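Local coordinates for Ice-binding protein (Flavobacteriaceae bacterium, PDB 5UYT) that probably binds ice crystals and restrains their growth, as an antifreeze protein built from right-handed beta-helical domains, at residues A[226-240]-A[402-416]. Numbering follows the deposited sequence. Where two conformers were deposited one is given.
Sequences IFSGNGALTNAGITY and VLSTSGGISTFGINA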
loop_
_atom_site.group_PDB
_atom_site.type_symbol
_atom_site.label_atom_id
_atom_site.label_comp_id
_atom_site.label_asym_id
_atom_site.label_seq_id
_atom_site.Cartn_x
_atom_site.Cartn_y
_atom_site.Cartn_z
ATOM N N ILE A 226 -16.780 -7.412 -20.024
ATOM C CA ILE A 226 -17.882 -6.572 -19.532
ATOM C C ILE A 226 -19.085 -7.507 -19.447
ATOM O O ILE A 226 -19.498 -8.083 -20.481
ATOM C CB ILE A 226 -18.220 -5.420 -20.509
ATOM C CG1 ILE A 226 -16.968 -4.596 -20.835
ATOM C CG2 ILE A 226 -19.340 -4.539 -19.953
ATOM C CD1 ILE A 226 -16.454 -3.726 -19.707
ATOM N N PHE A 227 -19.621 -7.683 -18.251
ATOM C CA PHE A 227 -20.679 -8.680 -18.066
ATOM C C PHE A 227 -21.621 -8.310 -16.940
ATOM O O PHE A 227 -21.167 -7.923 -15.853
ATOM C CB PHE A 227 -20.070 -10.075 -17.814
ATOM C CG PHE A 227 -21.104 -11.132 -17.512
ATOM C CD1 PHE A 227 -21.835 -11.714 -18.541
ATOM C CD2 PHE A 227 -21.376 -11.534 -16.198
ATOM C CE1 PHE A 227 -22.808 -12.696 -18.269
ATOM C CE2 PHE A 227 -22.355 -12.506 -15.927
ATOM C CZ PHE A 227 -23.068 -13.087 -16.971
ATOM N N SER A 228 -22.929 -8.444 -17.196
ATOM C CA SER A 228 -23.935 -8.362 -16.118
ATOM C C SER A 228 -24.666 -9.687 -15.955
ATOM O O SER A 228 -25.109 -10.289 -16.947
ATOM C CB SER A 228 -24.993 -7.266 -16.366
ATOM O OG SER A 228 -25.909 -7.263 -15.244
ATOM N N GLY A 229 -24.809 -10.136 -14.714
ATOM C CA GLY A 229 -25.738 -11.246 -14.440
ATOM C C GLY A 229 -27.198 -10.889 -14.670
ATOM O O GLY A 229 -28.054 -11.791 -14.849
ATOM N N ASN A 230 -27.532 -9.594 -14.624
ATOM C CA ASN A 230 -28.950 -9.178 -14.729
ATOM C C ASN A 230 -29.044 -7.681 -15.018
ATOM O O ASN A 230 -28.756 -6.867 -14.128
ATOM C CB ASN A 230 -29.710 -9.516 -13.424
ATOM C CG ASN A 230 -31.207 -9.300 -13.527
ATOM O OD1 ASN A 230 -31.692 -8.496 -14.309
ATOM N ND2 ASN A 230 -31.948 -10.046 -12.743
ATOM N N GLY A 231 -29.474 -7.329 -16.228
ATOM C CA GLY A 231 -29.682 -5.926 -16.594
ATOM C C GLY A 231 -29.107 -5.641 -17.972
ATOM O O GLY A 231 -28.147 -6.295 -18.394
ATOM N N ALA A 232 -29.661 -4.626 -18.636
ATOM C CA ALA A 232 -29.243 -4.300 -20.001
ATOM C C ALA A 232 -27.765 -3.932 -20.035
ATOM O O ALA A 232 -27.280 -3.277 -19.128
ATOM C CB ALA A 232 -30.066 -3.143 -20.534
ATOM N N LEU A 233 -27.070 -4.329 -21.104
ATOM C CA LEU A 233 -25.685 -3.876 -21.290
ATOM C C LEU A 233 -25.693 -3.023 -22.549
ATOM O O LEU A 233 -26.051 -3.528 -23.614
ATOM C CB LEU A 233 -24.736 -5.087 -21.399
ATOM C CG LEU A 233 -23.319 -4.861 -21.908
ATOM C CD1 LEU A 233 -22.566 -3.817 -21.077
ATOM C CD2 LEU A 233 -22.568 -6.190 -21.978
ATOM N N THR A 234 -25.341 -1.736 -22.429
ATOM C CA THR A 234 -25.476 -0.821 -23.575
ATOM C C THR A 234 -24.180 -0.067 -23.753
ATOM O O THR A 234 -23.728 0.606 -22.823
ATOM C CB THR A 234 -26.574 0.212 -23.339
ATOM O OG1 THR A 234 -27.802 -0.489 -23.105
ATOM C CG2 THR A 234 -26.781 1.037 -24.640
ATOM N N ASN A 235 -23.588 -0.174 -24.934
ATOM C CA ASN A 235 -22.458 0.681 -25.274
ATOM C C ASN A 235 -22.879 1.813 -26.202
ATOM O O ASN A 235 -23.773 1.632 -27.043
ATOM C CB ASN A 235 -21.347 -0.112 -25.987
ATOM C CG ASN A 235 -20.156 0.774 -26.379
ATOM O OD1 ASN A 235 -19.377 1.260 -25.512
ATOM N ND2 ASN A 235 -20.031 1.058 -27.694
ATOM N N ALA A 236 -22.254 2.966 -26.034
ATOM C CA ALA A 236 -22.358 4.077 -27.010
ATOM C C ALA A 236 -20.973 4.544 -27.377
ATOM O O ALA A 236 -20.014 4.329 -26.612
ATOM C CB ALA A 236 -23.131 5.244 -26.421
ATOM N N GLY A 237 -20.878 5.209 -28.537
ATOM C CA GLY A 237 -19.582 5.713 -29.012
ATOM C C GLY A 237 -18.718 4.570 -29.551
ATOM O O GLY A 237 -19.187 3.438 -29.761
ATOM N N ILE A 238 -17.460 4.900 -29.769
ATOM C CA ILE A 238 -16.453 3.990 -30.341
ATOM C C ILE A 238 -15.695 3.288 -29.207
ATOM O O ILE A 238 -14.892 3.906 -28.477
ATOM C CB ILE A 238 -15.482 4.776 -31.283
ATOM C CG1 ILE A 238 -16.254 5.469 -32.447
ATOM C CG2 ILE A 238 -14.374 3.843 -31.788
ATOM C CD1 ILE A 238 -17.024 4.511 -33.361
ATOM N N THR A 239 -15.947 1.992 -29.095
ATOM C CA THR A 239 -15.436 1.207 -27.974
ATOM C C THR A 239 -14.746 0.005 -28.552
ATOM O O THR A 239 -15.253 -0.588 -29.541
ATOM C CB THR A 239 -16.623 0.796 -27.087
ATOM O OG1 THR A 239 -17.001 1.943 -26.317
ATOM C CG2 THR A 239 -16.270 -0.367 -26.158
ATOM N N TYR A 240 -13.609 -0.373 -27.950
ATOM C CA TYR A 240 -12.917 -1.627 -28.341
ATOM C C TYR A 240 -12.780 -2.542 -27.113
ATOM O O TYR A 240 -12.536 -2.053 -26.005
ATOM C CB TYR A 240 -11.513 -1.340 -28.842
ATOM C CG TYR A 240 -11.563 -0.793 -30.257
ATOM C CD1 TYR A 240 -11.364 -1.633 -31.360
ATOM C CD2 TYR A 240 -11.851 0.555 -30.480
ATOM C CE1 TYR A 240 -11.472 -1.113 -32.663
ATOM C CE2 TYR A 240 -11.959 1.065 -31.756
ATOM C CZ TYR A 240 -11.754 0.225 -32.831
ATOM O OH TYR A 240 -11.835 0.812 -34.088
ATOM N N VAL A 402 -14.967 -5.634 -15.928
ATOM C CA VAL A 402 -15.962 -5.017 -15.054
ATOM C C VAL A 402 -17.238 -5.857 -15.133
ATOM O O VAL A 402 -17.786 -6.056 -16.221
ATOM C CB VAL A 402 -16.261 -3.598 -15.528
ATOM C CG1 VAL A 402 -17.378 -3.032 -14.670
ATOM C CG2 VAL A 402 -14.993 -2.720 -15.411
ATOM N N LEU A 403 -17.660 -6.384 -13.984
ATOM C CA LEU A 403 -18.694 -7.391 -13.897
ATOM C C LEU A 403 -19.686 -6.898 -12.845
ATOM O O LEU A 403 -19.279 -6.215 -11.922
ATOM C CB LEU A 403 -18.109 -8.751 -13.432
ATOM C CG LEU A 403 -16.772 -9.126 -14.118
ATOM C CD1 LEU A 403 -16.210 -10.351 -13.447
ATOM C CD2 LEU A 403 -17.049 -9.482 -15.572
ATOM N N SER A 404 -20.967 -7.209 -13.000
ATOM C CA SER A 404 -21.917 -6.964 -11.915
ATOM C C SER A 404 -22.833 -8.143 -11.825
ATOM O O SER A 404 -23.333 -8.639 -12.855
ATOM C CB SER A 404 -22.791 -5.708 -12.111
ATOM O OG SER A 404 -23.677 -5.603 -10.975
ATOM N N THR A 405 -23.089 -8.566 -10.598
ATOM C CA THR A 405 -24.015 -9.667 -10.366
ATOM C C THR A 405 -25.419 -9.272 -10.762
ATOM O O THR A 405 -26.255 -10.128 -11.143
ATOM C CB THR A 405 -24.042 -10.062 -8.891
ATOM O OG1 THR A 405 -24.518 -8.948 -8.123
ATOM C CG2 THR A 405 -22.684 -10.500 -8.433
ATOM N N SER A 406 -25.717 -7.995 -10.597
ATOM C CA SER A 406 -27.049 -7.494 -10.836
ATOM C C SER A 406 -27.008 -5.993 -11.047
ATOM O O SER A 406 -26.510 -5.238 -10.223
ATOM C CB SER A 406 -27.991 -7.839 -9.690
ATOM O OG SER A 406 -29.275 -7.445 -10.078
ATOM N N GLY A 407 -27.540 -5.548 -12.168
ATOM C CA GLY A 407 -27.455 -4.149 -12.458
ATOM C C GLY A 407 -27.119 -3.965 -13.905
ATOM O O GLY A 407 -26.290 -4.690 -14.477
ATOM N N GLY A 408 -27.752 -2.972 -14.493
ATOM C CA GLY A 408 -27.435 -2.607 -15.866
ATOM C C GLY A 408 -26.055 -2.001 -15.980
ATOM O O GLY A 408 -25.472 -1.532 -14.982
ATOM N N ILE A 409 -25.508 -2.029 -17.188
ATOM C CA ILE A 409 -24.155 -1.509 -17.423
ATOM C C ILE A 409 -24.205 -0.639 -18.676
ATOM O O ILE A 409 -24.719 -1.082 -19.722
ATOM C CB ILE A 409 -23.103 -2.638 -17.651
ATOM C CG1 ILE A 409 -22.996 -3.589 -16.436
ATOM C CG2 ILE A 409 -21.723 -2.054 -17.992
ATOM C CD1 ILE A 409 -22.028 -4.751 -16.711
ATOM N N SER A 410 -23.669 0.580 -18.568
ATOM C CA SER A 410 -23.644 1.503 -19.689
ATOM C C SER A 410 -22.211 1.922 -19.888
ATOM O O SER A 410 -21.570 2.365 -18.922
ATOM C CB SER A 410 -24.512 2.733 -19.420
ATOM O OG SER A 410 -25.837 2.341 -19.081
ATOM N N THR A 411 -21.709 1.770 -21.113
ATOM C CA THR A 411 -20.328 2.122 -21.404
ATOM C C THR A 411 -20.317 3.180 -22.509
ATOM O O THR A 411 -21.229 3.200 -23.382
ATOM C CB THR A 411 -19.482 0.892 -21.853
ATOM O OG1 THR A 411 -20.046 0.314 -23.048
ATOM C CG2 THR A 411 -19.544 -0.201 -20.730
ATOM N N PHE A 412 -19.275 4.019 -22.496
ATOM C CA PHE A 412 -19.182 5.137 -23.423
ATOM C C PHE A 412 -17.738 5.240 -23.945
ATOM O O PHE A 412 -16.851 5.691 -23.208
ATOM C CB PHE A 412 -19.587 6.449 -22.699
ATOM C CG PHE A 412 -21.016 6.465 -22.242
ATOM C CD1 PHE A 412 -22.030 6.945 -23.073
ATOM C CD2 PHE A 412 -21.367 6.011 -20.979
ATOM C CE1 PHE A 412 -23.372 6.959 -22.666
ATOM C CE2 PHE A 412 -22.703 6.005 -20.575
ATOM C CZ PHE A 412 -23.718 6.485 -21.411
ATOM N N GLY A 413 -17.480 4.799 -25.185
ATOM C CA GLY A 413 -16.188 5.099 -25.797
ATOM C C GLY A 413 -15.010 4.617 -24.957
ATOM O O GLY A 413 -14.054 5.385 -24.726
ATOM N N ILE A 414 -15.029 3.342 -24.593
ATOM C CA ILE A 414 -14.008 2.773 -23.679
ATOM C C ILE A 414 -13.101 1.788 -24.426
ATOM O O ILE A 414 -13.393 1.400 -25.573
ATOM C CB ILE A 414 -14.641 2.077 -22.448
ATOM C CG1 ILE A 414 -15.326 0.748 -22.825
ATOM C CG2 ILE A 414 -15.640 3.007 -21.721
ATOM C CD1 ILE A 414 -15.728 -0.046 -21.557
ATOM N N ASN A 415 -12.000 1.408 -23.774
ATOM C CA ASN A 415 -11.116 0.369 -24.300
ATOM C C ASN A 415 -10.854 -0.604 -23.162
ATOM O O ASN A 415 -10.247 -0.230 -22.151
ATOM C CB ASN A 415 -9.835 0.967 -24.867
ATOM C CG ASN A 415 -9.025 -0.055 -25.665
ATOM O OD1 ASN A 415 -8.685 0.150 -26.864
ATOM N ND2 ASN A 415 -8.727 -1.135 -25.033
ATOM N N ALA A 416 -11.365 -1.826 -23.289
ATOM C CA ALA A 416 -11.318 -2.729 -22.137
ATOM C C ALA A 416 -10.740 -4.048 -22.603
ATOM O O ALA A 416 -11.243 -4.637 -23.571
ATOM C CB ALA A 416 -12.733 -2.932 -21.569
HETATM O O HOH W 1 -27.642 -0.409 -19.882
HETATM O O HOH W 2 -24.134 3.488 -23.044
#
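Ile-226 to Tyr-240 stacks in parallel on Val-402 to Ala-416, a coil from the start of this ice-binding-like region against one from its end, with the axes of strands 233-236 and 409-412 approaching to 4.7 Å at 12°. The backbone ladder runs through the first bend and is interrupted at the second, where the Thr-239 hydroxyl steps in. At the first bend Ser-228 OG donates to Gly-407 O at 2.7 Å, tilted out of that carbonyl's plane, and accepts from Asn-230 N in an ST turn; Ser-404 makes an ST turn of its own in the neighbouring coil. In the interior, Ile-409 CG2 lies 3.7 Å from Leu-233 CD1. At the second bend Asn-235 points inside, and its chi1 of 179° lays the amide beside its own carbonyl carbon, where OD1 takes two hydroxyl donors, Thr-411 OG1 at 2.7 Å in the carbonyl plane on a lone pair and Thr-239 OG1 at 2.6 Å. Thr-239 OG1 in turn accepts from Ile-414 N at 3.0 Å, while Asn-235 ND2 bonds to Gly-254 O in the adjoining coil. A leucine in place of Asn-235 would probably leave both buried threonine hydroxyls without their shared acceptor and Gly-254 O without this donor, and free the bend at Thr-239 to shift. On the outer face, water 2 bridges Thr-234 O and Thr-411 O, 3.4 Å above the plane of the Phe-412 ring, toward its rim. Parallel strands stacked coil on coil, here with a one-residue shift at the second bend, are characteristic of a right-handed beta-solenoid, the ice-binding fold.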